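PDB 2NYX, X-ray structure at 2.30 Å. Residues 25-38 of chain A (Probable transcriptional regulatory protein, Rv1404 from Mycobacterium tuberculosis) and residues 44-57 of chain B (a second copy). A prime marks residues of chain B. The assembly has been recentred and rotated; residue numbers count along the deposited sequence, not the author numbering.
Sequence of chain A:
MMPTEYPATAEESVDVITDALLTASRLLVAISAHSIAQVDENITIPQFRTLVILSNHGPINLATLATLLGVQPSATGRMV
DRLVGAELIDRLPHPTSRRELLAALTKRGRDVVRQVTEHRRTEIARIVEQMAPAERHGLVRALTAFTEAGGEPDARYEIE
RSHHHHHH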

# COMPACT_ATOMS: atom_id res chain seq x y z
N SER A 25 2.23 8.40 -2.65
CA SER A 25 1.96 7.34 -1.67
C SER A 25 0.56 6.75 -1.84
O SER A 25 0.36 5.54 -1.62
CB SER A 25 2.18 7.84 -0.25
OG SER A 25 1.13 8.69 0.14
N ARG A 26 -0.40 7.60 -2.21
CA ARG A 26 -1.75 7.16 -2.53
C ARG A 26 -1.80 6.29 -3.77
O ARG A 26 -2.58 5.34 -3.84
CB ARG A 26 -2.67 8.36 -2.73
CG ARG A 26 -3.09 9.00 -1.45
CD ARG A 26 -4.27 9.90 -1.67
NE ARG A 26 -4.80 10.36 -0.40
CZ ARG A 26 -5.84 11.17 -0.28
NH1 ARG A 26 -6.44 11.62 -1.36
NH2 ARG A 26 -6.25 11.55 0.92
N LEU A 27 -0.98 6.61 -4.77
CA LEU A 27 -0.94 5.81 -5.98
C LEU A 27 -0.30 4.45 -5.71
O LEU A 27 -0.70 3.46 -6.30
CB LEU A 27 -0.25 6.56 -7.13
CG LEU A 27 -0.08 5.94 -8.52
CD1 LEU A 27 -1.38 5.41 -9.13
CD2 LEU A 27 0.54 6.95 -9.45
N LEU A 28 0.66 4.38 -4.80
CA LEU A 28 1.28 3.10 -4.47
C LEU A 28 0.35 2.22 -3.65
O LEU A 28 0.30 1.00 -3.84
CB LEU A 28 2.63 3.30 -3.77
CG LEU A 28 3.71 3.94 -4.64
CD1 LEU A 28 4.73 4.63 -3.77
CD2 LEU A 28 4.39 2.93 -5.54
N VAL A 29 -0.41 2.85 -2.76
CA VAL A 29 -1.48 2.14 -2.03
C VAL A 29 -2.53 1.59 -2.99
O VAL A 29 -2.95 0.43 -2.86
CB VAL A 29 -2.12 3.00 -0.93
CG1 VAL A 29 -3.38 2.34 -0.43
CG2 VAL A 29 -1.16 3.18 0.22
N ALA A 30 -2.94 2.40 -3.96
CA ALA A 30 -3.86 1.96 -5.00
C ALA A 30 -3.34 0.72 -5.71
O ALA A 30 -4.10 -0.21 -5.97
CB ALA A 30 -4.09 3.06 -6.00
N ILE A 31 -2.04 0.72 -6.02
CA ILE A 31 -1.40 -0.40 -6.70
C ILE A 31 -1.41 -1.64 -5.80
O ILE A 31 -1.74 -2.75 -6.24
CB ILE A 31 0.03 -0.04 -7.18
CG1 ILE A 31 -0.05 1.01 -8.28
CG2 ILE A 31 0.78 -1.27 -7.70
CD1 ILE A 31 1.23 1.76 -8.51
N SER A 32 -1.06 -1.44 -4.52
CA SER A 32 -1.06 -2.53 -3.56
C SER A 32 -2.46 -3.09 -3.30
O SER A 32 -2.64 -4.31 -3.25
CB SER A 32 -0.42 -2.09 -2.25
OG SER A 32 0.89 -1.64 -2.51
N ALA A 33 -3.45 -2.20 -3.16
CA ALA A 33 -4.83 -2.61 -2.92
C ALA A 33 -5.35 -3.50 -4.05
O ALA A 33 -5.91 -4.58 -3.80
CB ALA A 33 -5.71 -1.40 -2.75
N HIS A 34 -5.16 -3.05 -5.28
CA HIS A 34 -5.41 -3.86 -6.46
C HIS A 34 -4.73 -5.24 -6.39
O HIS A 34 -5.37 -6.27 -6.63
CB HIS A 34 -4.97 -3.09 -7.71
CG HIS A 34 -4.70 -3.96 -8.89
ND1 HIS A 34 -5.71 -4.59 -9.59
CD2 HIS A 34 -3.55 -4.32 -9.50
CE1 HIS A 34 -5.19 -5.29 -10.58
NE2 HIS A 34 -3.88 -5.14 -10.55
N SER A 35 -3.46 -5.27 -6.02
CA SER A 35 -2.68 -6.51 -6.00
C SER A 35 -3.09 -7.46 -4.88
O SER A 35 -3.29 -8.65 -5.12
CB SER A 35 -1.20 -6.19 -5.88
OG SER A 35 -0.75 -5.50 -7.03
N ILE A 36 -3.22 -6.94 -3.67
CA ILE A 36 -3.56 -7.76 -2.53
C ILE A 36 -4.96 -8.38 -2.68
O ILE A 36 -5.12 -9.59 -2.51
CB ILE A 36 -3.43 -6.97 -1.22
CG1 ILE A 36 -1.98 -6.51 -1.03
CG2 ILE A 36 -3.85 -7.81 -0.03
CD1 ILE A 36 -1.83 -5.34 -0.09
N ALA A 37 -5.95 -7.55 -3.02
CA ALA A 37 -7.34 -7.96 -3.14
C ALA A 37 -7.58 -9.02 -4.22
O ALA A 37 -8.41 -9.90 -4.05
CB ALA A 37 -8.21 -6.75 -3.41
N GLN A 38 -6.84 -8.91 -5.32
CA GLN A 38 -6.91 -9.86 -6.41
C GLN A 38 -6.51 -11.27 -5.97
O GLN A 38 -7.03 -12.26 -6.48
CB GLN A 38 -5.98 -9.42 -7.53
CG GLN A 38 -6.46 -9.80 -8.91
CD GLN A 38 -7.38 -8.75 -9.48
OE1 GLN A 38 -7.20 -7.56 -9.23
NE2 GLN A 38 -8.38 -9.19 -10.25
N THR B 44 -8.17 -3.23 6.21
CA THR B 44 -7.25 -3.71 5.18
C THR B 44 -6.91 -2.59 4.20
O THR B 44 -7.61 -1.58 4.14
CB THR B 44 -7.82 -4.92 4.38
OG1 THR B 44 -8.84 -4.47 3.48
CG2 THR B 44 -8.36 -6.01 5.30
N ILE B 45 -5.85 -2.79 3.43
CA ILE B 45 -5.42 -1.83 2.41
C ILE B 45 -6.45 -1.63 1.28
O ILE B 45 -6.73 -0.48 0.91
CB ILE B 45 -3.97 -2.13 1.88
CG1 ILE B 45 -2.94 -1.80 2.97
CG2 ILE B 45 -3.69 -1.38 0.58
CD1 ILE B 45 -1.48 -1.85 2.54
N PRO B 46 -7.00 -2.73 0.71
CA PRO B 46 -8.12 -2.56 -0.24
C PRO B 46 -9.31 -1.78 0.35
O PRO B 46 -9.88 -0.91 -0.31
CB PRO B 46 -8.52 -4.01 -0.56
CG PRO B 46 -7.26 -4.80 -0.33
CD PRO B 46 -6.62 -4.15 0.86
N GLN B 47 -9.67 -2.08 1.59
CA GLN B 47 -10.71 -1.33 2.28
C GLN B 47 -10.37 0.15 2.34
O GLN B 47 -11.20 0.99 2.00
CB GLN B 47 -10.93 -1.91 3.68
CG GLN B 47 -11.75 -3.19 3.66
CD GLN B 47 -11.73 -3.94 4.96
OE1 GLN B 47 -11.24 -3.44 5.98
NE2 GLN B 47 -12.26 -5.16 4.95
N PHE B 48 -9.15 0.49 2.74
CA PHE B 48 -8.78 1.89 2.84
C PHE B 48 -8.81 2.61 1.49
O PHE B 48 -9.25 3.76 1.41
CB PHE B 48 -7.45 2.11 3.54
CG PHE B 48 -7.15 3.55 3.78
CD1 PHE B 48 -7.83 4.27 4.75
CD2 PHE B 48 -6.24 4.23 2.97
CE1 PHE B 48 -7.59 5.62 4.95
CE2 PHE B 48 -5.99 5.58 3.16
CZ PHE B 48 -6.66 6.28 4.14
N ARG B 49 -8.35 1.94 0.43
CA ARG B 49 -8.41 2.49 -0.92
C ARG B 49 -9.86 2.82 -1.34
O ARG B 49 -10.12 3.89 -1.89
CB ARG B 49 -7.71 1.55 -1.91
CG ARG B 49 -7.69 2.04 -3.35
CD ARG B 49 -7.00 3.40 -3.46
NE ARG B 49 -7.24 4.05 -4.74
CZ ARG B 49 -6.75 5.25 -5.07
NH1 ARG B 49 -5.98 5.91 -4.21
NH2 ARG B 49 -7.01 5.78 -6.25
N THR B 50 -10.78 1.90 -1.06
CA THR B 50 -12.22 2.13 -1.25
C THR B 50 -12.65 3.47 -0.67
O THR B 50 -13.39 4.23 -1.30
CB THR B 50 -13.05 1.00 -0.59
OG1 THR B 50 -12.70 -0.24 -1.18
CG2 THR B 50 -14.54 1.21 -0.78
N LEU B 51 -12.19 3.76 0.55
CA LEU B 51 -12.58 5.01 1.21
C LEU B 51 -12.02 6.23 0.49
O LEU B 51 -12.72 7.22 0.33
CB LEU B 51 -12.16 5.01 2.68
CG LEU B 51 -12.66 3.90 3.61
CD1 LEU B 51 -12.18 4.15 5.00
CD2 LEU B 51 -14.16 3.83 3.58
N VAL B 52 -10.78 6.15 0.02
CA VAL B 52 -10.15 7.25 -0.68
C VAL B 52 -10.82 7.50 -2.02
O VAL B 52 -11.07 8.66 -2.39
CB VAL B 52 -8.63 7.02 -0.88
CG1 VAL B 52 -8.02 8.13 -1.74
CG2 VAL B 52 -7.94 6.94 0.48
N ILE B 53 -11.14 6.43 -2.73
CA ILE B 53 -11.88 6.55 -3.98
C ILE B 53 -13.21 7.27 -3.73
O ILE B 53 -13.61 8.14 -4.50
CB ILE B 53 -12.07 5.19 -4.68
CG1 ILE B 53 -10.71 4.53 -4.90
CG2 ILE B 53 -12.77 5.36 -6.01
CD1 ILE B 53 -10.75 3.25 -5.72
N LEU B 54 -13.86 6.94 -2.61
CA LEU B 54 -15.14 7.56 -2.29
C LEU B 54 -15.05 9.05 -1.94
O LEU B 54 -15.95 9.82 -2.30
CB LEU B 54 -15.95 6.74 -1.27
CG LEU B 54 -16.55 5.44 -1.82
CD1 LEU B 54 -17.24 4.64 -0.74
CD2 LEU B 54 -17.51 5.71 -2.97
N SER B 55 -13.96 9.46 -1.29
CA SER B 55 -13.78 10.90 -1.02
C SER B 55 -13.45 11.68 -2.28
O SER B 55 -13.87 12.83 -2.43
CB SER B 55 -12.74 11.15 0.07
OG SER B 55 -11.45 10.94 -0.43
N ASN B 56 -12.71 11.04 -3.19
CA ASN B 56 -12.41 11.61 -4.51
C ASN B 56 -13.52 11.57 -5.55
O ASN B 56 -13.64 12.49 -6.35
CB ASN B 56 -11.16 10.95 -5.10
CG ASN B 56 -9.91 11.38 -4.40
OD1 ASN B 56 -9.88 12.42 -3.74
ND2 ASN B 56 -8.86 10.58 -4.53
N HIS B 57 -14.31 10.50 -5.57
CA HIS B 57 -15.30 10.37 -6.65
C HIS B 57 -16.74 10.70 -6.26
O HIS B 57 -17.59 10.90 -7.13
CB HIS B 57 -15.20 9.02 -7.35
CG HIS B 57 -13.91 8.83 -8.07
ND1 HIS B 57 -13.77 9.10 -9.41
CD2 HIS B 57 -12.69 8.47 -7.63
CE1 HIS B 57 -12.52 8.88 -9.78
NE2 HIS B 57 -11.84 8.49 -8.71
O HOH W 1 -6.17 11.15 -4.24
O HOH W 2 -9.21 12.83 0.04

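Helices that meet at a steep angle are often held by shape rather than by direct polar bonds, and the crossing of these two copies illustrates the principle. The axes approach to 8.3 Å with their directions 130° apart, 537 Å² is buried between the stretches, and no direct hydrogen bond links them.

Along chain A, Arg26 comes first. Its CA-to-CB bond points sideways, but the extended side chain carries the guanidinium to the partner, where CG1 of Val52′ covers one face, 3.8 Å from NH1 of Arg26. The charge is served by water: water 1 accepts from Arg26 NH1 (2.9 Å) and from Asn56′ ND2 (2.8 Å), bridging two donors that could not satisfy each other. Water 2 makes a second, looser bridge, accepting a weak bond from Arg26 NH1 at 3.3 Å and lying 3.0 Å from Ser55′ OG.

One turn on, Val29 opens the apolar centre, its CG1 3.9 Å from CG2 of Ile45′. This isoleucine is a knob, seated among Val29, Ser32, Ala33 and Ile36. Ala30 CB lies over one face of the Arg49′ guanidinium, 3.5 Å from NE; a methyl group suits that flat surface, while NH1 and NH2 of Arg49′ find hydrogen bonds elsewhere in the structure.

Ala33 marks the tightest backbone approach, its CA just 4.2 Å from CA of Pro46′. Here a small residue is apt: the CB of Ala33 already packs 3.7 Å from both Pro46′ CA and Arg49′ CB. Pro46′ fits the first turn of its helix, where the missing amide hydrogen costs no helical bond.

Ile36 then closes the pocket, CD1 lying 4.3 Å from Ile45′ CB, and Ala37 completes the apolar strip with CB 3.8 Å from Pro46′ CG.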